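Local atomic coordinates of lipase-esterase related protein (Clostridium acetobutylicum, PDB entry 3E0X), a protein that is of unknown cellular function but has the alpha/beta-hydrolase fold and is probably a lipase- or esterase-like hydrolase. Residues A[133-138]-A[164-169]; A[26-31]-A[160-165]. All blocks are in the same frame, centred on the assembly; numbering follows the deposited sequence.

Contact 1: residues A[133-138]-A[164-169]; sequences YHNQLD and DPDIMI
Asn-135, with positive phi (67°), is the C' residue of a Schellman motif that ends helix 126-133, and this helix end rests against the start of another helix. In the motif, Gln-136 N bonds back to Lys-131 O and Asn-135 N to Ile-132 O. The turned backbone is met by the tip of Ile-169, whose CG1 stands anti to the carbonyl carbon (chi1 -69°) and whose CD1 comes within 3.6 Å of Asn-135 O. The Asn-135 side chain passes across Ile-169 at about a right angle, and its amide end lies beside the carboxylate of Asp-166, the two planes 62° apart.

Two residues on, Leu-137 points into the contact with CG anti to its backbone N. Both its methyls bear on selenomethionine Met-168, CD1 lying 3.8 Å from Met-168 CG and CD2 4.0 Å from Met-168 CB, so the leucine fork straddles the base of a chain that bends at chi2 and chi3. Pro-165 borders this patch, its CB 4.4 Å from Leu-137 CD2. Asp-164 N-caps the facing helix: Asp-166 N donates to Asp-164 OD1 (2.8 Å), from above the carboxylate plane.

Ile-132 of helix 126-133 touches both Leu-137 and Ile-169, and the contact thus joins the turn between helices 126-133 and 139-146 to the first turn of helix 165-177.

Contact 2: residues A[26-31]-A[160-165]; sequences GCNLKI and TLEKDP
Thr-160 O takes two donors from the facing loop. Asn-28 ND2 donates to Thr-160 O at 2.9 Å, nearly along the C=O axis. Lys-30 NZ donates to Thr-160 O at 3.1 Å, in the carbonyl plane and on a lone pair. The same Asn-28 ND2 donates an almost straight bond (172°) to Glu-162 OE2, 2.8 Å away. Glu-162 OE2 lies close to the amide plane of Asn-28, but the carboxylate is turned nearly perpendicular to that plane, so ND2 meets OE2 from above the carboxylate plane. Next to this, Glu-162 N donates to Gly-26 O at 2.9 Å; Glu-162 CB and CG lie against the same Gly-26 O, and the bend at chi2 turns the carboxylate toward Asn-28. Lys-30 and Thr-160 run past each other in opposite directions, with Lys-30 CE 3.8 Å from Thr-160 CB. On the apolar side, Leu-161 CD1 touches Cys-27 CB and Ile-31 CD1.

In the alpha/beta-hydrolase fold the loop after strand 18-22 borders the active-site cleft, and here Cys-27 and Leu-161 both line the pocket that holds ortho-xylene.

Asn-28 is set by an Asx turn: its CG sits between the backbone N and the carbonyl carbon (chi1 46°), and OD1 accepts from Lys-30 N in the carbonyl plane. Water 1 bridges Gly-26 O and Glu-162 O; water 2 joins Asn-28 N to Thr-160 OG1. Farther out, Thr-160 OG1 is hydrogen-bonded to Tyr-157 O, Gly-53 N gives Glu-162 OE2 a second donor, and Gly-26 N donates to Asp-171 OD2 of helix 165-177.

Overall arrangement
The two contacts share Asp-164 and Pro-165, their centres about 13 Å apart on the same side of the molecule. Contact 1 is the more peripheral, its centre about 19 Å from the centre of the chain, and joins the loop after helix 126-133 to the start of helix 165-177 mainly through apolar side chains, with no clear hydrogen bond across it. Contact 2 ties two loops together, one following a strand of the central sheet, with direct and water-mediated hydrogen bonds and a larger share of buried residues. Met-168 links them: its SE packs 3.8 Å from Gly-26 CA, and its CE on Leu-161 CD2. Met-168 also touches the ortho-xylene, so contact 1 reaches the pocket that contact 2 lines.

Contact 1: residues A[133-138]-A[164-169]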
# COMPACT_ATOMS: atom_id res chain seq x y z
N TYR A 133 -4.44 -19.40 8.60
CA TYR A 133 -3.42 -20.37 9.04
C TYR A 133 -3.73 -21.79 8.62
O TYR A 133 -2.81 -22.63 8.53
CB TYR A 133 -3.20 -20.33 10.56
CG TYR A 133 -2.56 -19.06 11.01
CD1 TYR A 133 -1.47 -18.51 10.33
CD2 TYR A 133 -3.05 -18.39 12.14
CE1 TYR A 133 -0.89 -17.36 10.73
CE2 TYR A 133 -2.47 -17.21 12.55
CZ TYR A 133 -1.38 -16.71 11.84
OH TYR A 133 -0.76 -15.55 12.21
N HIS A 134 -5.02 -22.06 8.36
CA HIS A 134 -5.44 -23.38 7.86
C HIS A 134 -5.63 -23.41 6.33
O HIS A 134 -6.24 -24.32 5.78
CB HIS A 134 -6.68 -23.88 8.61
CG HIS A 134 -6.37 -24.28 10.01
ND1 HIS A 134 -6.18 -23.36 11.03
CD2 HIS A 134 -6.20 -25.50 10.57
CE1 HIS A 134 -5.89 -24.01 12.15
NE2 HIS A 134 -5.90 -25.30 11.90
N ASN A 135 -5.06 -22.38 5.70
CA ASN A 135 -4.99 -22.24 4.26
C ASN A 135 -6.35 -22.04 3.61
O ASN A 135 -6.56 -22.41 2.45
CB ASN A 135 -4.23 -23.41 3.63
CG ASN A 135 -3.34 -22.96 2.48
OD1 ASN A 135 -3.72 -23.05 1.32
ND2 ASN A 135 -2.16 -22.44 2.81
N GLN A 136 -7.24 -21.37 4.35
CA GLN A 136 -8.60 -21.11 3.88
C GLN A 136 -8.86 -19.61 3.91
O GLN A 136 -8.66 -18.96 4.94
CB GLN A 136 -9.63 -21.82 4.76
CG GLN A 136 -9.52 -23.37 4.81
CD GLN A 136 -9.44 -24.02 3.42
OE1 GLN A 136 -10.21 -23.70 2.50
NE2 GLN A 136 -8.49 -24.95 3.26
N LEU A 137 -9.30 -19.08 2.78
CA LEU A 137 -9.58 -17.66 2.65
C LEU A 137 -11.09 -17.40 2.70
O LEU A 137 -11.84 -17.87 1.85
CB LEU A 137 -9.01 -17.14 1.33
CG LEU A 137 -9.27 -15.68 0.98
CD1 LEU A 137 -8.71 -14.77 2.07
CD2 LEU A 137 -8.67 -15.30 -0.39
N ASP A 138 -11.52 -16.67 3.73
CA ASP A 138 -12.93 -16.37 3.93
C ASP A 138 -13.33 -15.21 3.02
O ASP A 138 -13.16 -14.04 3.39
CB ASP A 138 -13.21 -16.06 5.41
CG ASP A 138 -14.67 -15.72 5.70
OD1 ASP A 138 -15.48 -15.59 4.74
OD2 ASP A 138 -15.00 -15.56 6.90
N ASP A 164 -4.89 -16.75 -7.54
CA ASP A 164 -4.42 -17.85 -6.69
C ASP A 164 -4.58 -17.46 -5.22
O ASP A 164 -3.91 -16.51 -4.79
CB ASP A 164 -2.96 -18.20 -6.99
CG ASP A 164 -2.41 -19.34 -6.11
OD1 ASP A 164 -3.10 -19.86 -5.20
OD2 ASP A 164 -1.25 -19.71 -6.34
N PRO A 165 -5.44 -18.17 -4.43
CA PRO A 165 -5.59 -17.75 -3.05
C PRO A 165 -4.33 -17.89 -2.19
O PRO A 165 -4.29 -17.30 -1.13
CB PRO A 165 -6.69 -18.68 -2.49
CG PRO A 165 -6.72 -19.82 -3.39
CD PRO A 165 -6.33 -19.31 -4.75
N ASP A 166 -3.32 -18.61 -2.68
CA ASP A 166 -2.08 -18.74 -1.89
C ASP A 166 -1.38 -17.40 -1.75
O ASP A 166 -0.64 -17.20 -0.79
CB ASP A 166 -1.13 -19.80 -2.46
CG ASP A 166 -1.57 -21.21 -2.11
OD1 ASP A 166 -2.20 -21.41 -1.05
OD2 ASP A 166 -1.30 -22.13 -2.92
N ILE A 167 -1.61 -16.50 -2.69
CA ILE A 167 -0.96 -15.19 -2.60
C ILE A 167 -1.57 -14.36 -1.46
O ILE A 167 -0.84 -13.81 -0.61
CB ILE A 167 -0.99 -14.43 -3.93
CG1 ILE A 167 -0.24 -15.25 -5.00
CG2 ILE A 167 -0.40 -13.00 -3.77
CD1 ILE A 167 -0.35 -14.67 -6.37
N MSE A 168 -2.90 -14.24 -1.43
CA MSE A 168 -3.56 -13.53 -0.31
C MSE A 168 -3.18 -14.16 1.06
O MSE A 168 -2.93 -13.46 2.05
CB MSE A 168 -5.08 -13.53 -0.52
CG MSE A 168 -5.82 -12.82 0.59
SE MSE A 168 -5.49 -10.88 0.59
CE MSE A 168 -6.81 -10.42 -0.79
N ILE A 169 -3.15 -15.48 1.11
CA ILE A 169 -2.78 -16.15 2.35
C ILE A 169 -1.34 -15.77 2.79
O ILE A 169 -1.10 -15.38 3.94
CB ILE A 169 -2.98 -17.69 2.22
CG1 ILE A 169 -4.48 -18.00 2.13
CG2 ILE A 169 -2.35 -18.44 3.40
CD1 ILE A 169 -4.79 -19.41 1.69

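Contact 2: residues A[26-31]-A[160-165]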
# COMPACT_ATOMS: atom_id res chain seq x y z
N GLY A 26 -2.52 -9.55 -1.65
CA GLY A 26 -3.36 -10.32 -2.57
C GLY A 26 -3.81 -9.54 -3.79
O GLY A 26 -4.71 -9.98 -4.53
N CYS A 27 -3.24 -8.35 -4.02
CA CYS A 27 -3.59 -7.61 -5.22
C CYS A 27 -2.35 -7.24 -6.01
O CYS A 27 -1.36 -7.91 -5.90
CB CYS A 27 -4.55 -6.46 -4.95
SG CYS A 27 -3.99 -5.28 -3.75
N ASN A 28 -2.47 -6.25 -6.87
CA ASN A 28 -1.40 -5.86 -7.77
C ASN A 28 -1.59 -4.39 -8.13
O ASN A 28 -2.46 -3.72 -7.57
CB ASN A 28 -1.44 -6.75 -9.01
CG ASN A 28 -2.83 -6.90 -9.55
OD1 ASN A 28 -3.47 -5.91 -9.95
ND2 ASN A 28 -3.34 -8.13 -9.54
N LEU A 29 -0.78 -3.86 -9.05
CA LEU A 29 -0.85 -2.41 -9.32
C LEU A 29 -2.22 -1.98 -9.88
O LEU A 29 -2.54 -0.79 -9.84
CB LEU A 29 0.28 -1.98 -10.28
CG LEU A 29 0.27 -2.58 -11.68
CD1 LEU A 29 -0.67 -1.84 -12.64
CD2 LEU A 29 1.68 -2.59 -12.28
N LYS A 30 -3.00 -2.93 -10.39
CA LYS A 30 -4.32 -2.64 -10.96
C LYS A 30 -5.28 -2.01 -9.95
O LYS A 30 -6.25 -1.33 -10.33
CB LYS A 30 -4.94 -3.92 -11.54
CG LYS A 30 -4.14 -4.56 -12.70
CD LYS A 30 -4.69 -5.93 -13.15
CE LYS A 30 -4.72 -6.98 -12.02
NZ LYS A 30 -5.43 -8.28 -12.30
N ILE A 31 -5.01 -2.22 -8.66
CA ILE A 31 -5.90 -1.74 -7.61
C ILE A 31 -5.93 -0.21 -7.55
O ILE A 31 -6.87 0.38 -7.00
CB ILE A 31 -5.52 -2.35 -6.22
CG1 ILE A 31 -6.72 -2.29 -5.25
CG2 ILE A 31 -4.24 -1.67 -5.62
CD1 ILE A 31 -7.91 -3.13 -5.65
N THR A 160 -9.86 -7.57 -9.79
CA THR A 160 -8.43 -7.46 -10.11
C THR A 160 -7.51 -8.15 -9.10
O THR A 160 -6.27 -8.26 -9.34
CB THR A 160 -7.95 -5.98 -10.26
OG1 THR A 160 -7.86 -5.36 -8.97
CG2 THR A 160 -8.85 -5.18 -11.18
N LEU A 161 -8.08 -8.62 -7.99
CA LEU A 161 -7.29 -9.30 -6.98
C LEU A 161 -6.70 -10.56 -7.59
O LEU A 161 -7.27 -11.15 -8.53
CB LEU A 161 -8.14 -9.67 -5.78
CG LEU A 161 -8.15 -8.66 -4.64
CD1 LEU A 161 -8.45 -7.21 -5.03
CD2 LEU A 161 -9.11 -9.14 -3.53
N GLU A 162 -5.55 -10.98 -7.08
CA GLU A 162 -4.90 -12.19 -7.56
C GLU A 162 -5.81 -13.39 -7.47
O GLU A 162 -6.54 -13.56 -6.49
CB GLU A 162 -3.64 -12.44 -6.72
CG GLU A 162 -2.56 -11.37 -6.90
CD GLU A 162 -1.92 -11.41 -8.28
OE1 GLU A 162 -1.65 -12.52 -8.80
OE2 GLU A 162 -1.71 -10.33 -8.85
N LYS A 163 -5.76 -14.25 -8.49
CA LYS A 163 -6.66 -15.39 -8.55
C LYS A 163 -6.20 -16.61 -7.74
O LYS A 163 -7.02 -17.42 -7.33
CB LYS A 163 -6.93 -15.79 -10.00
CG LYS A 163 -7.82 -14.81 -10.72
CD LYS A 163 -8.07 -15.23 -12.16
CE LYS A 163 -9.23 -14.45 -12.76
NZ LYS A 163 -8.88 -13.02 -12.94
N ASP A 164 -4.89 -16.75 -7.54
CA ASP A 164 -4.42 -17.85 -6.69
C ASP A 164 -4.58 -17.46 -5.22
O ASP A 164 -3.91 -16.51 -4.79
CB ASP A 164 -2.96 -18.20 -6.99
CG ASP A 164 -2.41 -19.34 -6.11
OD1 ASP A 164 -3.10 -19.86 -5.20
OD2 ASP A 164 -1.25 -19.71 -6.34
N PRO A 165 -5.44 -18.17 -4.43
CA PRO A 165 -5.59 -17.75 -3.05
C PRO A 165 -4.33 -17.89 -2.19
O PRO A 165 -4.29 -17.30 -1.13
CB PRO A 165 -6.69 -18.68 -2.49
CG PRO A 165 -6.72 -19.82 -3.39
CD PRO A 165 -6.33 -19.31 -4.75
O HOH W 1 -6.42 -12.31 -4.06
O HOH W 2 -5.33 -5.72 -7.91